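PDB 5Y6T: endo-1,4-beta-mannanase from Eisenia fetida, which probably hydrolyses internal beta-1,4-mannosidic linkages in mannan polysaccharides, as a glycoside hydrolase of family GH5 associated with cold adaptation. Local coordinates for residues Arg203-Ile208 / Arg241-Asp246; Leu226-Trp229 / Ala233-Asp236; Ser230-Ala233 / Gly239-Asn242. All blocks are in the same frame, centred on the assembly; numbering follows the deposited sequence.

Contact 1 of 3, residues Arg203-Ile208 / Arg241-Asp246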
ATOM      1  N   ARG A 203       6.340   6.733  16.785  1.00 21.53           N
ATOM      2  CA  ARG A 203       6.533   5.286  16.829  0.50 22.30           C
ATOM      3  C   ARG A 203       6.108   4.607  15.511  1.00 21.91           C
ATOM      4  O   ARG A 203       6.759   3.656  15.056  1.00 20.42           O
ATOM      5  CB  ARG A 203       5.814   4.679  18.030  0.50 23.33           C
ATOM      6  CG  ARG A 203       6.360   5.148  19.368  0.50 24.03           C
ATOM      7  CD  ARG A 203       5.772   4.294  20.471  0.50 27.39           C
ATOM      8  NE  ARG A 203       6.300   4.553  21.822  0.50 28.25           N
ATOM      9  CZ  ARG A 203       7.400   3.980  22.332  0.50 29.59           C
ATOM     10  NH1 ARG A 203       8.143   3.145  21.620  0.50 28.70           N
ATOM     11  NH2 ARG A 203       7.738   4.224  23.583  0.50 29.37           N
ATOM     12  N   LEU A 204       5.046   5.146  14.880  1.00 19.13           N
ATOM     13  CA  LEU A 204       4.578   4.637  13.582  1.00 18.70           C
ATOM     14  C   LEU A 204       5.599   4.904  12.503  1.00 18.72           C
ATOM     15  O   LEU A 204       5.950   4.000  11.707  1.00 21.29           O
ATOM     16  CB  LEU A 204       3.233   5.211  13.201  1.00 20.85           C
ATOM     17  CG  LEU A 204       2.124   4.838  14.209  1.00 19.65           C
ATOM     18  CD1 LEU A 204       0.829   5.570  13.857  1.00 20.03           C
ATOM     19  CD2 LEU A 204       1.865   3.334  14.269  1.00 22.26           C
ATOM     20  N   GLN A 205       6.066   6.152  12.462  1.00 19.05           N
ATOM     21  CA  GLN A 205       7.148   6.491  11.560  1.00 20.05           C
ATOM     22  C   GLN A 205       8.398   5.667  11.735  1.00 19.02           C
ATOM     23  O   GLN A 205       9.037   5.281  10.744  1.00 19.18           O
ATOM     24  CB  GLN A 205       7.500   7.984  11.629  1.00 19.98           C
ATOM     25  CG  GLN A 205       6.398   8.931  11.145  1.00 20.61           C
ATOM     26  CD  GLN A 205       6.624  10.343  11.678  1.00 22.34           C
ATOM     27  OE1 GLN A 205       6.945  10.561  12.876  1.00 21.05           O
ATOM     28  NE2 GLN A 205       6.365  11.322  10.840  1.00 20.23           N
ATOM     29  N   SER A 206       8.831   5.494  12.988  1.00 20.60           N
ATOM     30  CA  SER A 206      10.019   4.652  13.263  1.00 20.69           C
ATOM     31  C   SER A 206       9.831   3.229  12.730  1.00 21.25           C
ATOM     32  O   SER A 206      10.706   2.691  12.087  1.00 21.41           O
ATOM     33  CB  SER A 206      10.330   4.705  14.770  1.00 20.85           C
ATOM     34  OG  SER A 206      11.512   3.949  15.030  1.00 25.21           O
ATOM     35  N   PHE A 207       8.651   2.644  13.007  1.00 19.34           N
ATOM     36  CA  PHE A 207       8.260   1.273  12.586  1.00 20.73           C
ATOM     37  C   PHE A 207       8.367   1.177  11.056  1.00 18.98           C
ATOM     38  O   PHE A 207       8.953   0.248  10.535  1.00 18.63           O
ATOM     39  CB  PHE A 207       6.840   0.984  13.138  1.00 20.36           C
ATOM     40  CG  PHE A 207       6.278  -0.392  12.856  1.00 21.59           C
ATOM     41  CD1 PHE A 207       6.698  -1.495  13.594  1.00 19.97           C
ATOM     42  CD2 PHE A 207       5.250  -0.554  11.979  1.00 21.26           C
ATOM     43  CE1 PHE A 207       6.090  -2.712  13.440  1.00 20.13           C
ATOM     44  CE2 PHE A 207       4.607  -1.779  11.826  1.00 21.40           C
ATOM     45  CZ  PHE A 207       5.088  -2.875  12.531  1.00 22.22           C
ATOM     46  N   ILE A 208       7.857   2.197  10.395  1.00 19.27           N
ATOM     47  CA  ILE A 208       7.883   2.268   8.974  1.00 19.71           C
ATOM     48  C   ILE A 208       9.315   2.431   8.438  1.00 19.51           C
ATOM     49  O   ILE A 208       9.711   1.759   7.444  1.00 20.39           O
ATOM     50  CB  ILE A 208       6.917   3.366   8.429  1.00 19.92           C
ATOM     51  CG1 ILE A 208       5.457   2.936   8.745  1.00 20.75           C
ATOM     52  CG2 ILE A 208       7.097   3.577   6.938  1.00 20.89           C
ATOM     53  CD1 ILE A 208       4.525   4.111   8.801  1.00 22.59           C
ATOM     54  N   ARG A 241      -0.000  17.987   6.612  1.00 19.74           N
ATOM     55  CA  ARG A 241       1.408  17.708   6.755  1.00 21.11           C
ATOM     56  C   ARG A 241       1.736  16.358   6.107  1.00 21.66           C
ATOM     57  O   ARG A 241       0.937  15.410   6.157  1.00 23.02           O
ATOM     58  CB  ARG A 241       1.754  17.653   8.253  1.00 20.68           C
ATOM     59  CG  ARG A 241       3.207  17.226   8.570  1.00 22.71           C
ATOM     60  CD  ARG A 241       3.625  17.577   9.992  1.00 21.59           C
ATOM     61  NE  ARG A 241       3.703  19.026  10.130  1.00 23.60           N
ATOM     62  CZ  ARG A 241       3.248  19.758  11.154  1.00 27.07           C
ATOM     63  NH1 ARG A 241       2.717  19.189  12.190  1.00 25.42           N
ATOM     64  NH2 ARG A 241       3.327  21.075  11.119  1.00 31.81           N
ATOM     65  N   ASN A 242       2.913  16.252   5.581  1.00 21.06           N
ATOM     66  CA  ASN A 242       3.409  14.993   5.030  1.00 19.47           C
ATOM     67  C   ASN A 242       4.317  14.250   6.011  1.00 21.03           C
ATOM     68  O   ASN A 242       5.477  14.643   6.252  1.00 20.95           O
ATOM     69  CB  ASN A 242       4.102  15.217   3.683  1.00 20.22           C
ATOM     70  CG  ASN A 242       4.431  13.917   2.977  1.00 21.75           C
ATOM     71  OD1 ASN A 242       4.381  12.841   3.536  1.00 21.31           O
ATOM     72  ND2 ASN A 242       4.753  14.025   1.711  1.00 22.92           N
ATOM     73  N   TYR A 243       3.762  13.222   6.629  1.00 19.48           N
ATOM     74  CA  TYR A 243       4.424  12.505   7.700  1.00 19.60           C
ATOM     75  C   TYR A 243       5.374  11.453   7.203  1.00 19.76           C
ATOM     76  O   TYR A 243       6.101  10.880   7.984  1.00 20.39           O
ATOM     77  CB  TYR A 243       3.385  11.897   8.619  1.00 20.14           C
ATOM     78  CG  TYR A 243       2.672  12.921   9.353  1.00 20.59           C
ATOM     79  CD1 TYR A 243       3.211  13.497  10.516  1.00 22.61           C
ATOM     80  CD2 TYR A 243       1.408  13.344   8.937  1.00 20.14           C
ATOM     81  CE1 TYR A 243       2.533  14.485  11.162  1.00 20.79           C
ATOM     82  CE2 TYR A 243       0.707  14.365   9.604  1.00 21.36           C
ATOM     83  CZ  TYR A 243       1.285  14.921  10.747  1.00 20.86           C
ATOM     84  OH  TYR A 243       0.606  15.925  11.417  1.00 21.52           O
ATOM     85  N   TYR A 244       5.457  11.246   5.887  1.00 18.42           N
ATOM     86  CA  TYR A 244       6.222  10.090   5.382  1.00 18.34           C
ATOM     87  C   TYR A 244       7.295  10.527   4.379  1.00 19.80           C
ATOM     88  O   TYR A 244       7.788   9.735   3.587  1.00 18.95           O
ATOM     89  CB  TYR A 244       5.259   9.024   4.760  1.00 19.86           C
ATOM     90  CG  TYR A 244       4.156   8.688   5.726  1.00 20.21           C
ATOM     91  CD1 TYR A 244       4.384   7.874   6.779  1.00 22.02           C
ATOM     92  CD2 TYR A 244       2.931   9.349   5.669  1.00 19.11           C
ATOM     93  CE1 TYR A 244       3.420   7.640   7.748  1.00 23.43           C
ATOM     94  CE2 TYR A 244       1.947   9.067   6.592  1.00 19.92           C
ATOM     95  CZ  TYR A 244       2.187   8.211   7.633  1.00 22.97           C
ATOM     96  OH  TYR A 244       1.171   7.978   8.588  1.00 21.73           O
ATOM     97  N   THR A 245       7.689  11.789   4.495  1.00 20.58           N
ATOM     98  CA  THR A 245       8.853  12.283   3.781  1.00 19.46           C
ATOM     99  C   THR A 245      10.098  11.594   4.261  1.00 19.41           C
ATOM    100  O   THR A 245      10.147  11.064   5.358  1.00 20.17           O
ATOM    101  CB  THR A 245       9.037  13.786   3.991  1.00 21.95           C
ATOM    102  OG1 THR A 245       9.267  14.023   5.376  1.00 19.88           O
ATOM    103  CG2 THR A 245       7.782  14.565   3.522  1.00 21.52           C
ATOM    104  N   ASP A 246      11.156  11.656   3.447  1.00 20.54           N
ATOM    105  CA  ASP A 246      12.455  11.089   3.837  1.00 23.62           C
ATOM    106  C   ASP A 246      12.902  11.687   5.145  1.00 21.56           C
ATOM    107  O   ASP A 246      13.301  10.976   6.052  1.00 19.16           O
ATOM    108  CB  ASP A 246      13.529  11.370   2.796  1.00 23.88           C
ATOM    109  CG  ASP A 246      13.249  10.748   1.457  1.00 26.43           C
ATOM    110  OD1 ASP A 246      12.202  10.133   1.178  1.00 20.47           O
ATOM    111  OD2 ASP A 246      14.150  10.819   0.629  1.00 26.43           O
TER
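Gln205, on helix 201-218, reaches across to the backbone of Tyr243 and so ties one of the outer helices of the (beta/alpha)8 barrel, the fold of GH5 enzymes, to the loop that follows strand 223-228. The polar part of the contact is one bond between the segments: Gln205 NE2 donates to Tyr243 O at 2.9 Å, nearly straight, at 165°. The NE2 lies in the carbonyl plane on a lone pair of the oxygen, and the oxygen is close to the plane of the amide. Glutamine suits this site because CG, anti to the carbonyl carbon (chi1 -65°), starts an extended chain that carries the amide clear of the helix. NE2 also donates to Cys182 O, so two backbone carbonyls hold this buried amide group.

Within the loop, Asn242 OD1 accepts from Tyr244 N at 3.0 Å, an Asx turn that bends the chain from Asn242 to Tyr244. The hydroxyls of the two tyrosines are engaged too, Tyr243 OH with Asp184 O and Tyr244 OH with Glu169 OE2.

Apolar packing completes the contact. Ile208, one helical turn after Gln205, presents its branched side chain to the loop, and Ile208 CD1 comes obliquely to Tyr244 CE1 at 3.8 Å. Beside the other tyrosine, Gln205 NE2 sits at the edge of the ring, in its plane, 3.8 Å from Tyr243 CD1.

Contact 2 of 3, residues Leu226-Trp229 / Ala233-Asp236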
ATOM      1  N   LEU A 226       3.486   3.580   0.981  1.00 19.74           N
ATOM      2  CA  LEU A 226       2.817   3.703   2.267  1.00 16.94           C
ATOM      3  C   LEU A 226       1.492   4.416   1.975  1.00 17.47           C
ATOM      4  O   LEU A 226       1.466   5.527   1.454  1.00 19.19           O
ATOM      5  CB  LEU A 226       3.750   4.564   3.199  1.00 17.77           C
ATOM      6  CG  LEU A 226       3.273   4.724   4.652  1.00 19.11           C
ATOM      7  CD1 LEU A 226       1.989   5.466   4.903  1.00 21.23           C
ATOM      8  CD2 LEU A 226       3.253   3.397   5.365  1.00 21.65           C
ATOM      9  N   GLY A 227       0.370   3.748   2.214  1.00 18.32           N
ATOM     10  CA  GLY A 227      -0.950   4.200   1.875  1.00 19.58           C
ATOM     11  C   GLY A 227      -1.588   4.951   3.045  1.00 21.21           C
ATOM     12  O   GLY A 227      -2.078   4.330   3.999  1.00 21.45           O
ATOM     13  N   SER A 228      -1.672   6.285   2.978  1.00 20.63           N
ATOM     14  CA  SER A 228      -2.358   7.033   4.029  1.00 19.42           C
ATOM     15  C   SER A 228      -3.896   7.064   3.786  1.00 19.22           C
ATOM     16  O   SER A 228      -4.358   6.963   2.648  1.00 19.14           O
ATOM     17  CB  SER A 228      -1.882   8.520   4.191  1.00 20.33           C
ATOM     18  OG  SER A 228      -0.598   8.516   4.778  1.00 20.80           O
ATOM     19  N   TRP A 229      -4.642   7.220   4.862  1.00 17.47           N
ATOM     20  CA  TRP A 229      -6.087   7.137   4.762  1.00 19.96           C
ATOM     21  C   TRP A 229      -6.756   8.342   4.079  1.00 19.70           C
ATOM     22  O   TRP A 229      -7.894   8.249   3.649  1.00 19.08           O
ATOM     23  CB  TRP A 229      -6.671   6.905   6.140  1.00 19.34           C
ATOM     24  CG  TRP A 229      -7.398   8.078   6.777  1.00 19.57           C
ATOM     25  CD1 TRP A 229      -8.763   8.117   7.022  1.00 18.64           C
ATOM     26  CD2 TRP A 229      -6.848   9.293   7.332  1.00 19.02           C
ATOM     27  NE1 TRP A 229      -9.057   9.277   7.689  1.00 20.51           N
ATOM     28  CE2 TRP A 229      -7.916  10.003   7.916  1.00 18.99           C
ATOM     29  CE3 TRP A 229      -5.557   9.843   7.443  1.00 20.25           C
ATOM     30  CZ2 TRP A 229      -7.737  11.249   8.530  1.00 20.92           C
ATOM     31  CZ3 TRP A 229      -5.392  11.072   8.040  1.00 19.30           C
ATOM     32  CH2 TRP A 229      -6.483  11.769   8.601  1.00 19.68           C
ATOM     33  N   ALA A 233      -2.268  13.363   5.626  1.00 21.15           N
ATOM     34  CA  ALA A 233      -0.978  12.953   6.116  1.00 21.05           C
ATOM     35  C   ALA A 233       0.144  12.800   5.078  1.00 19.40           C
ATOM     36  O   ALA A 233       1.253  12.338   5.433  1.00 20.48           O
ATOM     37  CB  ALA A 233      -1.159  11.642   6.868  1.00 22.16           C
ATOM     38  N   GLN A 234      -0.120  13.214   3.825  1.00 19.76           N
ATOM     39  CA  GLN A 234       0.863  13.068   2.768  1.00 19.30           C
ATOM     40  C   GLN A 234       0.993  14.286   1.894  1.00 19.62           C
ATOM     41  O   GLN A 234       1.287  14.180   0.721  1.00 21.29           O
ATOM     42  CB  GLN A 234       0.589  11.806   1.971  1.00 19.39           C
ATOM     43  CG  GLN A 234       1.200  10.599   2.647  1.00 19.25           C
ATOM     44  CD  GLN A 234       1.251   9.307   1.840  1.00 22.36           C
ATOM     45  OE1 GLN A 234       1.507   9.342   0.667  1.00 20.49           O
ATOM     46  NE2 GLN A 234       1.137   8.144   2.535  1.00 20.35           N
ATOM     47  N   THR A 235       0.742  15.466   2.475  1.00 19.37           N
ATOM     48  CA  THR A 235       1.064  16.701   1.730  1.00 19.54           C
ATOM     49  C   THR A 235       1.383  17.778   2.788  1.00 20.48           C
ATOM     50  O   THR A 235       0.689  17.801   3.804  1.00 19.06           O
ATOM     51  CB  THR A 235       0.003  17.160   0.695  1.00 21.42           C
ATOM     52  OG1 THR A 235       0.456  18.310  -0.010  1.00 18.12           O
ATOM     53  CG2 THR A 235      -1.374  17.499   1.303  1.00 22.01           C
ATOM     54  N   ASP A 236       2.328  18.667   2.467  1.00 21.32           N
ATOM     55  CA  ASP A 236       2.547  19.894   3.256  1.00 23.64           C
ATOM     56  C   ASP A 236       1.729  21.083   2.711  1.00 26.08           C
ATOM     57  O   ASP A 236       1.816  22.214   3.232  1.00 27.94           O
ATOM     58  CB  ASP A 236       4.064  20.160   3.323  1.00 22.67           C
ATOM     59  CG  ASP A 236       4.757  19.087   4.070  1.00 24.95           C
ATOM     60  OD1 ASP A 236       4.308  18.868   5.197  1.00 22.35           O
ATOM     61  OD2 ASP A 236       5.688  18.453   3.542  1.00 25.02           O
TER
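Ala233 is the first residue of its segment to meet the strand end, with its methyl group directed at Ser228: Ala233 CB lies 3.8 Å from Ser228 OG. Ala233 CB also approaches the edge of the indole, near the ring plane, at 4.4 Å from Trp229 CZ3. A methyl group is small enough to lie against both the serine and the indole edge.

Gln234 makes both hydrogen bonds between the segments. Its chain runs extended beyond CG (chi2 -168°) and delivers the amide nitrogen to the C-terminal end of strand 223-228, one of the parallel strands of the (beta/alpha)8 barrel, just where that strand gives way to the loop. Gln234 NE2 donates to Leu226 O at 2.9 Å with an almost linear angle of 171°. The donor stands above the carbonyl plane, although the oxygen itself lies in the plane of the amide. A second bond from Gln234 NE2 goes to Ser228 OG, also at 2.9 Å but more bent, at 141°, with the hydroxyl oxygen tilted from the amide plane. One nitrogen thus bridges two positions on the strand, and the bond from Gln264 N to Gln234 OE1 fixes the other end of the amide to the next strand, 262-266. Ser228 OG has a further partner in Glu169 OE2. Leu226 CD1 crosses the amide obliquely, 3.7 Å from Gln234 NE2.

Past Gln234 the chain leaves the strand, and Thr235 turns to Tyr287 O through its hydroxyl.

Contact 3 of 3, residues Ser230-Ala233 / Gly239-Asn242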
ATOM      1  N   SER A 230      -6.029   9.427   3.937  1.00 20.26           N
ATOM      2  CA  SER A 230      -6.500  10.660   3.252  1.00 18.20           C
ATOM      3  C   SER A 230      -5.220  11.473   2.915  1.00 19.25           C
ATOM      4  O   SER A 230      -4.104  11.080   3.300  1.00 21.61           O
ATOM      5  CB  SER A 230      -7.413  11.433   4.191  1.00 20.28           C
ATOM      6  OG  SER A 230      -6.674  12.081   5.180  1.00 19.32           O
ATOM      7  N   GLU A 231      -5.395  12.541   2.132  1.00 18.92           N
ATOM      8  CA  GLU A 231      -4.322  13.425   1.764  1.00 18.64           C
ATOM      9  C   GLU A 231      -3.733  14.111   2.984  1.00 20.28           C
ATOM     10  O   GLU A 231      -2.644  14.667   2.880  1.00 19.88           O
ATOM     11  CB  GLU A 231      -4.803  14.495   0.760  1.00 20.13           C
ATOM     12  CG  GLU A 231      -5.818  15.501   1.360  1.00 20.29           C
ATOM     13  CD  GLU A 231      -7.291  15.057   1.275  1.00 21.48           C
ATOM     14  OE1 GLU A 231      -7.580  13.847   1.122  1.00 21.86           O
ATOM     15  OE2 GLU A 231      -8.138  15.980   1.478  1.00 22.82           O
ATOM     16  N   ARG A 232      -4.473  14.143   4.118  1.00 20.62           N
ATOM     17  CA  ARG A 232      -4.101  14.948   5.241  1.00 21.00           C
ATOM     18  C   ARG A 232      -2.775  14.591   5.875  1.00 21.43           C
ATOM     19  O   ARG A 232      -2.207  15.401   6.617  1.00 22.97           O
ATOM     20  CB  ARG A 232      -5.174  14.892   6.326  1.00 21.40           C
ATOM     21  CG  ARG A 232      -6.560  15.366   5.901  1.00 21.36           C
ATOM     22  CD  ARG A 232      -7.427  15.260   7.145  1.00 22.62           C
ATOM     23  NE  ARG A 232      -8.858  15.449   6.907  1.00 25.16           N
ATOM     24  CZ  ARG A 232      -9.738  14.532   6.497  1.00 26.35           C
ATOM     25  NH1 ARG A 232      -9.386  13.316   6.107  1.00 25.65           N
ATOM     26  NH2 ARG A 232     -11.029  14.904   6.410  1.00 27.60           N
ATOM     27  N   ALA A 233      -2.268  13.363   5.626  1.00 21.15           N
ATOM     28  CA  ALA A 233      -0.978  12.953   6.116  1.00 21.05           C
ATOM     29  C   ALA A 233       0.144  12.800   5.078  1.00 19.40           C
ATOM     30  O   ALA A 233       1.253  12.338   5.433  1.00 20.48           O
ATOM     31  CB  ALA A 233      -1.159  11.642   6.868  1.00 22.16           C
ATOM     32  N   GLY A 239      -2.802  23.058   4.203  1.00 25.49           N
ATOM     33  CA  GLY A 239      -2.860  23.044   5.660  1.00 26.39           C
ATOM     34  C   GLY A 239      -2.559  21.731   6.296  1.00 24.09           C
ATOM     35  O   GLY A 239      -2.701  21.547   7.515  1.00 24.53           O
ATOM     36  N   TRP A 240      -2.153  20.751   5.486  1.00 21.10           N
ATOM     37  CA  TRP A 240      -1.892  19.405   5.967  1.00 20.54           C
ATOM     38  C   TRP A 240      -0.434  19.205   6.306  1.00 20.75           C
ATOM     39  O   TRP A 240       0.335  20.157   6.264  1.00 21.81           O
ATOM     40  CB  TRP A 240      -2.395  18.328   4.981  1.00 21.31           C
ATOM     41  CG  TRP A 240      -3.869  18.504   4.596  1.00 20.87           C
ATOM     42  CD1 TRP A 240      -4.347  18.570   3.315  1.00 22.66           C
ATOM     43  CD2 TRP A 240      -5.010  18.634   5.459  1.00 21.00           C
ATOM     44  NE1 TRP A 240      -5.713  18.710   3.339  1.00 21.70           N
ATOM     45  CE2 TRP A 240      -6.143  18.777   4.637  1.00 20.33           C
ATOM     46  CE3 TRP A 240      -5.195  18.603   6.874  1.00 23.81           C
ATOM     47  CZ2 TRP A 240      -7.441  18.929   5.148  1.00 21.95           C
ATOM     48  CZ3 TRP A 240      -6.503  18.738   7.372  1.00 24.85           C
ATOM     49  CH2 TRP A 240      -7.604  18.886   6.505  1.00 23.74           C
ATOM     50  N   ARG A 241      -0.000  17.987   6.612  1.00 19.74           N
ATOM     51  CA  ARG A 241       1.408  17.708   6.755  1.00 21.11           C
ATOM     52  C   ARG A 241       1.736  16.358   6.107  1.00 21.66           C
ATOM     53  O   ARG A 241       0.937  15.410   6.157  1.00 23.02           O
ATOM     54  CB  ARG A 241       1.754  17.653   8.253  1.00 20.68           C
ATOM     55  CG  ARG A 241       3.207  17.226   8.570  1.00 22.71           C
ATOM     56  CD  ARG A 241       3.625  17.577   9.992  1.00 21.59           C
ATOM     57  NE  ARG A 241       3.703  19.026  10.130  1.00 23.60           N
ATOM     58  CZ  ARG A 241       3.248  19.758  11.154  1.00 27.07           C
ATOM     59  NH1 ARG A 241       2.717  19.189  12.190  1.00 25.42           N
ATOM     60  NH2 ARG A 241       3.327  21.075  11.119  1.00 31.81           N
ATOM     61  N   ASN A 242       2.913  16.252   5.581  1.00 21.06           N
ATOM     62  CA  ASN A 242       3.409  14.993   5.030  1.00 19.47           C
ATOM     63  C   ASN A 242       4.317  14.250   6.011  1.00 21.03           C
ATOM     64  O   ASN A 242       5.477  14.643   6.252  1.00 20.95           O
ATOM     65  CB  ASN A 242       4.102  15.217   3.683  1.00 20.22           C
ATOM     66  CG  ASN A 242       4.431  13.917   2.977  1.00 21.75           C
ATOM     67  OD1 ASN A 242       4.381  12.841   3.536  1.00 21.31           O
ATOM     68  ND2 ASN A 242       4.753  14.025   1.711  1.00 22.92           N
TER
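The indole of Trp240 has the aliphatic chain of Arg232 laid over one face, where the loop after strand 223-228 of the (beta/alpha)8 barrel folds back on itself. Arg232 CG stands 3.4 Å from the centroid of the six-membered ring of Trp240, only 2° off the ring normal, a CH-pi contact centred on the ring. Arg232 CD continues along the same face to 3.6 Å from Trp240 CZ3. The two side chains lie alongside each other and point the same way, and the arginine, extended from CG to NE (chi2 -178°), keeps its methylenes along the ring. Its guanidinium plane is turned 72° from the indole, so the charged group does not stack flat on it. Near the pyrrole part, Glu231 CG approaches obliquely, 3.8 Å from Trp240 NE1. Both the indole N-H and Glu231 OE2 are hydrogen-bonded to Ser277 OG.

Ser230 sets up the arginine: Ser230 OG accepts from Arg232 N in an ST turn and also from Arg232 NH1, at 3.1 Å.

Between the backbones the link is slight: Arg241 N donates weakly to Arg232 O at 3.4 Å, and a CA-H...O contact joins Asn242 CA to Ala233 O. Ala233 and Tyr243 pair just beyond. Between these two segments, side-chain packing therefore probably counts for more than backbone bonding, the broad, electron-rich face of tryptophan meeting the methylenes of an arginine whose NH1 is bonded to serine.

In the fold
All three contacts lie on the same side of the chain's centre, around the loop between strand 223-228 and helix 246-253 of the barrel. Contact 1 spans the widest interval, from helix 201-218 across that strand to the loop's far end, and contact 2 is nested inside it. Contacts 2 and 3 are about 6 Å apart, centre to centre, and share Ala233; contacts 1 and 3, about 12 Å apart, share Arg241 and Asn242. Bonds from Tyr243 N to Ala233 O and from Asn242 N to Asp236 OD1 knit them together. Contact 3 folds the loop on itself, contact 2 fastens it to a barrel strand and contact 1 to an outer helix.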